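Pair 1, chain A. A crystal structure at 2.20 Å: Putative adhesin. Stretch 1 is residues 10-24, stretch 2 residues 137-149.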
# COMPACT_ATOMS: atom_id res chain seq x y z
N PRO A 10 -31.05 -29.85 -12.55
CA PRO A 10 -31.31 -29.50 -11.15
C PRO A 10 -30.91 -28.04 -10.91
O PRO A 10 -30.24 -27.41 -11.73
CB PRO A 10 -30.41 -30.46 -10.37
CG PRO A 10 -29.22 -30.64 -11.26
CD PRO A 10 -29.87 -30.75 -12.64
N CYS A 11 -31.33 -27.52 -9.79
CA CYS A 11 -31.13 -26.17 -9.36
C CYS A 11 -29.66 -25.69 -9.52
O CYS A 11 -28.77 -26.43 -9.10
CB CYS A 11 -31.57 -26.07 -7.90
SG CYS A 11 -31.59 -24.39 -7.26
N PRO A 12 -29.40 -24.46 -10.07
CA PRO A 12 -28.02 -23.93 -10.10
C PRO A 12 -27.38 -23.94 -8.70
O PRO A 12 -28.06 -23.77 -7.68
CB PRO A 12 -28.19 -22.50 -10.63
CG PRO A 12 -29.46 -22.51 -11.35
CD PRO A 12 -30.34 -23.46 -10.61
N HIS A 13 -26.08 -24.18 -8.64
CA HIS A 13 -25.39 -24.31 -7.38
C HIS A 13 -24.02 -23.60 -7.40
O HIS A 13 -23.29 -23.69 -8.40
CB HIS A 13 -25.22 -25.81 -7.09
CG HIS A 13 -24.84 -26.11 -5.68
ND1 HIS A 13 -25.79 -26.28 -4.70
CD2 HIS A 13 -23.62 -26.28 -5.13
CE1 HIS A 13 -25.13 -26.54 -3.60
NE2 HIS A 13 -23.82 -26.55 -3.80
N GLY A 14 -23.69 -22.92 -6.32
CA GLY A 14 -22.40 -22.25 -6.18
C GLY A 14 -22.35 -21.11 -5.18
O GLY A 14 -22.96 -21.17 -4.12
N VAL A 15 -21.57 -20.08 -5.53
CA VAL A 15 -21.39 -18.89 -4.70
C VAL A 15 -21.65 -17.65 -5.53
O VAL A 15 -21.60 -17.70 -6.76
CB VAL A 15 -19.99 -18.82 -4.02
CG1 VAL A 15 -19.76 -20.00 -3.07
CG2 VAL A 15 -18.87 -18.70 -5.06
N SER A 16 -21.90 -16.55 -4.83
CA SER A 16 -22.09 -15.20 -5.35
C SER A 16 -21.25 -14.28 -4.48
O SER A 16 -21.56 -14.07 -3.31
CB SER A 16 -23.57 -14.82 -5.36
OG SER A 16 -23.69 -13.46 -5.74
N LEU A 17 -20.16 -13.78 -5.03
CA LEU A 17 -19.22 -12.99 -4.25
C LEU A 17 -19.32 -11.52 -4.46
O LEU A 17 -19.35 -11.05 -5.58
CB LEU A 17 -17.78 -13.43 -4.52
CG LEU A 17 -17.47 -14.91 -4.31
CD1 LEU A 17 -16.01 -15.20 -4.64
CD2 LEU A 17 -17.79 -15.34 -2.88
N ARG A 18 -19.30 -10.79 -3.34
CA ARG A 18 -19.22 -9.32 -3.26
C ARG A 18 -17.78 -8.99 -2.88
O ARG A 18 -17.15 -9.74 -2.12
CB ARG A 18 -20.24 -8.75 -2.25
CG ARG A 18 -20.19 -7.22 -2.09
CD ARG A 18 -21.27 -6.67 -1.18
NE ARG A 18 -21.31 -5.21 -1.24
CZ ARG A 18 -21.34 -4.40 -0.18
NH1 ARG A 18 -21.34 -4.91 1.05
NH2 ARG A 18 -21.36 -3.09 -0.34
N PHE A 19 -17.24 -7.92 -3.46
CA PHE A 19 -15.88 -7.48 -3.16
C PHE A 19 -15.91 -6.07 -2.58
O PHE A 19 -16.48 -5.17 -3.19
CB PHE A 19 -15.00 -7.55 -4.41
CG PHE A 19 -14.93 -8.93 -5.00
CD1 PHE A 19 -15.87 -9.36 -5.94
CD2 PHE A 19 -13.93 -9.82 -4.62
CE1 PHE A 19 -15.82 -10.65 -6.47
CE2 PHE A 19 -13.89 -11.12 -5.16
CZ PHE A 19 -14.84 -11.52 -6.07
N ILE A 20 -15.41 -5.90 -1.35
CA ILE A 20 -15.42 -4.58 -0.71
C ILE A 20 -14.00 -4.17 -0.28
O ILE A 20 -13.15 -5.03 -0.06
CB ILE A 20 -16.42 -4.47 0.48
CG1 ILE A 20 -15.95 -5.20 1.73
CG2 ILE A 20 -17.83 -4.92 0.05
CD1 ILE A 20 -16.63 -4.75 3.04
N TYR A 21 -13.76 -2.84 -0.20
CA TYR A 21 -12.53 -2.24 0.31
C TYR A 21 -12.95 -1.12 1.27
O TYR A 21 -13.10 0.03 0.87
CB TYR A 21 -11.55 -1.78 -0.80
CG TYR A 21 -10.48 -0.81 -0.34
CD1 TYR A 21 -9.60 -1.14 0.70
CD2 TYR A 21 -10.38 0.47 -0.89
CE1 TYR A 21 -8.64 -0.22 1.16
CE2 TYR A 21 -9.42 1.38 -0.45
CZ TYR A 21 -8.55 1.03 0.57
OH TYR A 21 -7.60 1.94 0.98
N ASP A 22 -13.22 -1.50 2.53
CA ASP A 22 -13.60 -0.56 3.59
C ASP A 22 -12.45 -0.45 4.64
O ASP A 22 -12.58 0.31 5.59
CB ASP A 22 -14.97 -0.93 4.23
CG ASP A 22 -15.03 -2.12 5.17
OD1 ASP A 22 -13.96 -2.64 5.56
OD2 ASP A 22 -16.15 -2.50 5.57
N TYR A 23 -11.31 -1.20 4.45
CA TYR A 23 -10.15 -1.20 5.35
C TYR A 23 -9.26 0.04 5.13
O TYR A 23 -8.10 -0.03 4.71
CB TYR A 23 -9.32 -2.48 5.18
CG TYR A 23 -8.63 -2.91 6.45
CD1 TYR A 23 -9.36 -3.13 7.62
CD2 TYR A 23 -7.26 -3.15 6.48
CE1 TYR A 23 -8.73 -3.58 8.79
CE2 TYR A 23 -6.63 -3.60 7.64
CZ TYR A 23 -7.37 -3.83 8.78
OH TYR A 23 -6.77 -4.29 9.93
N ASN A 24 -9.85 1.19 5.41
CA ASN A 24 -9.25 2.49 5.26
C ASN A 24 -9.67 3.34 6.48
O ASN A 24 -10.42 2.86 7.33
CB ASN A 24 -9.67 3.11 3.91
CG ASN A 24 -11.15 3.08 3.63
OD1 ASN A 24 -11.96 3.54 4.43
ND2 ASN A 24 -11.54 2.54 2.49
N ASP A 137 -27.50 -24.00 -3.01
CA ASP A 137 -28.44 -24.00 -4.12
C ASP A 137 -28.85 -22.55 -4.34
O ASP A 137 -29.13 -21.84 -3.37
CB ASP A 137 -29.66 -24.86 -3.79
CG ASP A 137 -29.43 -26.35 -3.93
OD1 ASP A 137 -28.50 -26.74 -4.67
OD2 ASP A 137 -30.20 -27.13 -3.33
N LEU A 138 -28.78 -22.09 -5.61
CA LEU A 138 -29.10 -20.71 -6.01
C LEU A 138 -28.11 -19.69 -5.41
O LEU A 138 -28.48 -18.53 -5.14
CB LEU A 138 -30.55 -20.34 -5.66
CG LEU A 138 -31.39 -19.84 -6.82
CD1 LEU A 138 -31.33 -20.78 -8.03
CD2 LEU A 138 -32.80 -19.59 -6.37
N TYR A 139 -26.84 -20.14 -5.26
CA TYR A 139 -25.64 -19.41 -4.86
C TYR A 139 -25.68 -18.81 -3.45
O TYR A 139 -26.49 -17.93 -3.15
CB TYR A 139 -25.27 -18.27 -5.88
CG TYR A 139 -25.38 -18.70 -7.33
CD1 TYR A 139 -24.38 -19.46 -7.94
CD2 TYR A 139 -26.54 -18.46 -8.06
CE1 TYR A 139 -24.53 -19.95 -9.24
CE2 TYR A 139 -26.70 -18.95 -9.36
CZ TYR A 139 -25.68 -19.67 -9.95
OH TYR A 139 -25.81 -20.09 -11.24
N SER A 140 -24.74 -19.27 -2.58
CA SER A 140 -24.55 -18.70 -1.25
C SER A 140 -23.89 -17.35 -1.41
O SER A 140 -23.14 -17.16 -2.37
CB SER A 140 -23.69 -19.60 -0.37
OG SER A 140 -22.46 -19.90 -1.02
N GLU A 141 -24.17 -16.42 -0.51
CA GLU A 141 -23.57 -15.09 -0.63
C GLU A 141 -22.41 -14.96 0.31
O GLU A 141 -22.46 -15.46 1.44
CB GLU A 141 -24.58 -13.98 -0.38
CG GLU A 141 -25.55 -13.82 -1.54
CD GLU A 141 -26.65 -12.79 -1.35
OE1 GLU A 141 -26.85 -12.32 -0.20
OE2 GLU A 141 -27.33 -12.48 -2.35
N GLY A 142 -21.36 -14.29 -0.16
CA GLY A 142 -20.17 -14.04 0.63
C GLY A 142 -19.47 -12.77 0.20
O GLY A 142 -19.51 -12.41 -0.97
N THR A 143 -18.83 -12.09 1.15
CA THR A 143 -18.12 -10.84 0.90
C THR A 143 -16.63 -11.01 1.15
O THR A 143 -16.22 -11.45 2.23
CB THR A 143 -18.70 -9.70 1.75
OG1 THR A 143 -20.06 -9.52 1.39
CG2 THR A 143 -17.93 -8.38 1.59
N VAL A 144 -15.82 -10.63 0.15
CA VAL A 144 -14.37 -10.65 0.24
C VAL A 144 -13.96 -9.24 0.63
O VAL A 144 -14.13 -8.30 -0.15
CB VAL A 144 -13.65 -11.13 -1.04
CG1 VAL A 144 -12.14 -11.22 -0.77
CG2 VAL A 144 -14.21 -12.47 -1.53
N GLU A 145 -13.52 -9.11 1.88
CA GLU A 145 -13.10 -7.86 2.47
C GLU A 145 -11.63 -7.67 2.15
O GLU A 145 -10.80 -8.50 2.50
CB GLU A 145 -13.37 -7.85 3.98
CG GLU A 145 -14.80 -8.23 4.32
CD GLU A 145 -15.19 -8.00 5.77
OE1 GLU A 145 -14.65 -7.06 6.40
OE2 GLU A 145 -16.09 -8.73 6.25
N MSE A 146 -11.33 -6.60 1.41
CA MSE A 146 -9.98 -6.40 0.94
C MSE A 146 -9.22 -5.25 1.61
O MSE A 146 -9.83 -4.32 2.16
CB MSE A 146 -10.01 -6.21 -0.56
CG MSE A 146 -10.54 -7.46 -1.24
SE MSE A 146 -10.72 -7.19 -3.08
CE MSE A 146 -8.85 -7.52 -3.60
N MSE A 147 -7.88 -5.36 1.57
CA MSE A 147 -7.00 -4.33 2.10
C MSE A 147 -6.06 -3.83 1.02
O MSE A 147 -5.87 -4.52 0.04
CB MSE A 147 -6.22 -4.81 3.33
CG MSE A 147 -5.21 -5.92 3.06
SE MSE A 147 -3.93 -5.99 4.52
CE MSE A 147 -2.76 -4.80 3.81
N LYS A 148 -5.51 -2.62 1.20
CA LYS A 148 -4.59 -1.99 0.27
C LYS A 148 -3.15 -2.23 0.77
O LYS A 148 -2.86 -1.99 1.94
CB LYS A 148 -4.93 -0.49 0.18
CG LYS A 148 -4.12 0.30 -0.84
CD LYS A 148 -4.64 1.70 -0.96
CE LYS A 148 -3.82 2.54 -1.92
NZ LYS A 148 -4.22 3.97 -1.80
N ASN A 149 -2.27 -2.73 -0.10
CA ASN A 149 -0.87 -3.05 0.25
C ASN A 149 0.11 -1.93 -0.09
O ASN A 149 1.24 -1.98 0.39
CB ASN A 149 -0.40 -4.32 -0.49
CG ASN A 149 -1.03 -5.60 -0.01
OD1 ASN A 149 -1.43 -5.72 1.14
ND2 ASN A 149 -1.04 -6.61 -0.85
O HOH W 1 -21.39 -7.17 2.63
O HOH W 2 -12.44 -4.23 3.21
O HOH W 3 -12.81 -4.93 5.92
O HOH W 4 -16.47 -4.90 6.86
O HOH W 5 -5.88 -1.32 3.73

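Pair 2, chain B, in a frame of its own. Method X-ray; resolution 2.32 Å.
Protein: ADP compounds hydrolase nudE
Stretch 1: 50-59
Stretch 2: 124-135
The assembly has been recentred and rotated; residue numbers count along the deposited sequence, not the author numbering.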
# COMPACT_ATOMS: atom_id res chain seq x y z
N GLU B 50 8.75 12.02 3.79
CA GLU B 50 8.63 10.57 3.81
C GLU B 50 8.19 10.05 5.17
O GLU B 50 8.22 10.73 6.18
CB GLU B 50 9.90 9.88 3.36
CG GLU B 50 10.39 10.35 1.99
CD GLU B 50 11.66 9.67 1.53
OE1 GLU B 50 12.28 8.91 2.31
OE2 GLU B 50 12.06 9.88 0.36
N ALA B 51 7.73 8.79 5.13
CA ALA B 51 7.27 8.08 6.29
C ALA B 51 8.25 6.98 6.68
O ALA B 51 9.11 6.56 5.91
CB ALA B 51 5.88 7.48 6.05
N VAL B 52 8.09 6.52 7.92
CA VAL B 52 8.90 5.46 8.47
C VAL B 52 8.00 4.47 9.22
O VAL B 52 6.98 4.84 9.80
CB VAL B 52 10.01 5.98 9.41
CG1 VAL B 52 9.44 6.60 10.67
CG2 VAL B 52 10.98 4.86 9.80
N MET B 53 8.29 3.19 9.07
CA MET B 53 7.52 2.15 9.76
C MET B 53 8.57 1.33 10.52
O MET B 53 9.61 0.99 9.95
CB MET B 53 6.67 1.30 8.83
CG MET B 53 6.47 -0.15 9.28
SD MET B 53 5.37 -1.11 8.19
CE MET B 53 5.70 -0.26 6.65
N ILE B 54 8.33 1.09 11.80
CA ILE B 54 9.30 0.37 12.61
C ILE B 54 8.79 -0.98 13.09
O ILE B 54 7.67 -1.13 13.57
CB ILE B 54 9.69 1.18 13.88
CG1 ILE B 54 10.01 2.62 13.51
CG2 ILE B 54 10.87 0.53 14.58
CD1 ILE B 54 8.81 3.53 13.51
N VAL B 55 9.64 -1.96 12.93
CA VAL B 55 9.39 -3.33 13.32
C VAL B 55 10.36 -3.72 14.44
O VAL B 55 11.47 -4.19 14.18
CB VAL B 55 9.55 -4.28 12.11
CG1 VAL B 55 9.27 -5.71 12.52
CG2 VAL B 55 8.59 -3.87 10.97
N PRO B 56 9.92 -3.57 15.68
CA PRO B 56 10.70 -3.90 16.85
C PRO B 56 10.64 -5.38 17.18
O PRO B 56 9.59 -6.03 17.11
CB PRO B 56 10.08 -3.09 17.97
CG PRO B 56 8.96 -2.32 17.39
CD PRO B 56 8.61 -2.99 16.08
N ILE B 57 11.80 -5.95 17.45
CA ILE B 57 11.95 -7.35 17.83
C ILE B 57 12.63 -7.40 19.21
O ILE B 57 13.68 -6.76 19.35
CB ILE B 57 12.84 -8.12 16.84
CG1 ILE B 57 12.23 -8.09 15.44
CG2 ILE B 57 13.07 -9.55 17.33
CD1 ILE B 57 13.04 -8.66 14.32
N VAL B 58 12.01 -8.03 20.19
CA VAL B 58 12.58 -8.18 21.52
C VAL B 58 12.25 -9.59 22.04
O VAL B 58 11.15 -10.08 21.82
CB VAL B 58 12.17 -7.11 22.52
CG1 VAL B 58 10.69 -6.82 22.47
CG2 VAL B 58 12.55 -7.50 23.97
N ASP B 59 13.24 -10.31 22.57
CA ASP B 59 13.03 -11.65 23.10
C ASP B 59 12.20 -12.52 22.16
O ASP B 59 11.15 -13.08 22.52
CB ASP B 59 12.35 -11.59 24.47
CG ASP B 59 13.17 -10.85 25.51
OD1 ASP B 59 14.41 -10.98 25.52
OD2 ASP B 59 12.56 -10.13 26.34
N SER B 124 4.02 9.61 -1.89
CA SER B 124 4.66 9.27 -0.62
C SER B 124 5.43 7.97 -0.58
O SER B 124 5.04 6.97 -1.16
CB SER B 124 3.60 9.25 0.50
OG SER B 124 4.24 9.62 1.72
N LYS B 125 6.53 7.95 0.16
CA LYS B 125 7.38 6.80 0.34
C LYS B 125 7.35 6.36 1.82
O LYS B 125 7.34 7.21 2.71
CB LYS B 125 8.86 7.05 0.03
CG LYS B 125 9.19 7.82 -1.21
CD LYS B 125 8.98 7.00 -2.47
CE LYS B 125 9.44 7.80 -3.69
NZ LYS B 125 8.60 7.45 -4.87
N MET B 126 7.52 5.06 1.98
CA MET B 126 7.54 4.47 3.31
C MET B 126 8.85 3.71 3.53
O MET B 126 9.21 2.81 2.77
CB MET B 126 6.31 3.59 3.48
CG MET B 126 6.33 2.66 4.69
SD MET B 126 6.29 3.57 6.23
CE MET B 126 4.55 3.97 6.36
N ASN B 127 9.58 4.08 4.57
CA ASN B 127 10.85 3.41 4.87
C ASN B 127 10.62 2.39 5.98
O ASN B 127 10.12 2.76 7.05
CB ASN B 127 11.93 4.42 5.28
CG ASN B 127 12.21 5.44 4.18
OD1 ASN B 127 13.04 5.22 3.31
ND2 ASN B 127 11.49 6.56 4.19
N ILE B 128 10.97 1.14 5.71
CA ILE B 128 10.81 0.07 6.69
C ILE B 128 12.09 -0.15 7.48
O ILE B 128 13.17 -0.41 6.94
CB ILE B 128 10.38 -1.25 6.00
CG1 ILE B 128 9.02 -1.02 5.32
CG2 ILE B 128 10.29 -2.38 7.01
CD1 ILE B 128 8.66 -2.10 4.31
N VAL B 129 12.01 -0.01 8.80
CA VAL B 129 13.19 -0.18 9.64
C VAL B 129 12.98 -1.26 10.70
O VAL B 129 11.91 -1.28 11.31
CB VAL B 129 13.51 1.15 10.37
CG1 VAL B 129 14.68 0.99 11.33
CG2 VAL B 129 13.79 2.28 9.40
N VAL B 130 13.98 -2.09 10.95
CA VAL B 130 13.87 -3.12 12.01
C VAL B 130 14.64 -2.60 13.23
O VAL B 130 15.75 -2.11 13.07
CB VAL B 130 14.48 -4.47 11.60
CG1 VAL B 130 14.31 -5.52 12.70
CG2 VAL B 130 13.85 -4.95 10.31
N ALA B 131 14.02 -2.66 14.40
CA ALA B 131 14.59 -2.21 15.65
C ALA B 131 14.87 -3.35 16.62
O ALA B 131 13.96 -4.14 16.93
CB ALA B 131 13.58 -1.31 16.36
N GLN B 132 16.11 -3.48 17.06
CA GLN B 132 16.51 -4.49 18.02
C GLN B 132 17.38 -3.84 19.10
O GLN B 132 17.89 -2.74 18.91
CB GLN B 132 17.31 -5.63 17.40
CG GLN B 132 16.74 -6.20 16.13
CD GLN B 132 17.63 -7.25 15.50
OE1 GLN B 132 17.52 -8.43 15.86
NE2 GLN B 132 18.49 -6.84 14.59
N ASP B 133 17.63 -4.59 20.16
CA ASP B 133 18.42 -4.15 21.30
C ASP B 133 17.80 -2.87 21.86
O ASP B 133 18.37 -1.78 21.83
CB ASP B 133 19.89 -3.98 20.93
CG ASP B 133 20.72 -3.68 22.19
OD1 ASP B 133 20.25 -4.01 23.30
OD2 ASP B 133 21.80 -3.09 22.06
N LEU B 134 16.57 -3.03 22.34
CA LEU B 134 15.79 -1.94 22.88
C LEU B 134 16.12 -1.60 24.34
O LEU B 134 16.55 -2.45 25.10
CB LEU B 134 14.29 -2.29 22.83
CG LEU B 134 13.73 -2.92 21.58
CD1 LEU B 134 12.20 -2.94 21.63
CD2 LEU B 134 14.19 -2.21 20.31
N TYR B 135 15.83 -0.36 24.70
CA TYR B 135 16.04 0.14 26.06
C TYR B 135 14.90 1.12 26.34
O TYR B 135 14.42 1.76 25.39
CB TYR B 135 17.40 0.83 26.21
CG TYR B 135 17.59 1.97 25.24
CD1 TYR B 135 17.13 3.24 25.50
CD2 TYR B 135 18.20 1.74 24.00
CE1 TYR B 135 17.30 4.28 24.58
CE2 TYR B 135 18.38 2.76 23.09
CZ TYR B 135 17.92 4.02 23.39
OH TYR B 135 18.09 5.04 22.46
O HOH W 6 16.02 -6.81 20.38

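The sharpest difference between the two pairs lies at the N-terminal end of the shared ladder. In pair 1 the chain turns a corner at Gly A14, and the preceding residues pair in the antiparallel sense: Leu A138 N donates to Pro A12 O (2.8 Å), and beside it the imidazole of His A13 donates from ND1 to Asp A137 OD1 (2.7 Å), near the plane of the ring. In pair 2 the parallel register instead runs on through Ala B51, whose N donates to Lys B125 O (2.9 Å), and the side chain of Asn B127 reinforces it, with ND2 donating to both Ala B51 O (2.9 Å) and Glu B50 OE1 (3.1 Å).

Beyond this point the backbones coincide, with an RMSD of 0.5 Å over 14 central residues. In each pair two parallel strands cross at -27°, and N-H groups from alternate residues bond to carbonyls of the partner. Arg A18 N to Gly A142 O (2.9 Å) matches Val B55 N to Val B129 O (2.9 Å), and Val A144 N to Arg A18 O (2.8 Å) matches Ala B131 N to Val B55 O (3.0 Å). CA-H...O contacts recur as well, Leu A17 CA to Gly A142 O at 3.3 Å and Ile B54 CA to Val B129 O at 3.4 Å.

On the face bearing Val A15, Leu A17 and Phe A19, bulk is distributed differently between the strands. Gly A142 has no side chain to pack here, whereas the matching Val B129 places CG2 3.8 Å from Val B52 CG2. At the next pair on this face, the Phe A19 ring meets Val A144, Phe A19 CD2 to Val A144 CB at 3.8 Å; in pair 2 the smaller Pro B56 and Ala B131 approach only to 4.2 Å, Pro B56 CB to Ala B131 CB.

The other face contrasts more in chemistry. Ser A16 matches Met B53, and Tyr A139, outside the strand and with CA-to-CB sideways, takes the position matched to Met B126, which lies on the Met B53 face. Ser A16 CB lies 3.9 Å from Tyr A139 CB, and the tyrosine ring reaches Val A15 O, 3.5 Å from Tyr A139 CD1; in pair 2 Met B126 SD packs against Met B53 CB at 3.5 Å. Arg A18 and Thr A143 share a water, 2.8 Å from NH1 of Arg A18 and 3.0 Å from OG1 of Thr A143, whereas the side chains of the matching Val B55 and Val B130 are purely apolar. At the matching Ile A20 and Ile B57 the same residue type meets matching partners from different chi1 rotamers, p and m: Ile A20 CG1 meets Thr A143 CG2 at 3.7 Å, and Ile B57 CD1 meets Val B130 CG1 at 3.8 Å.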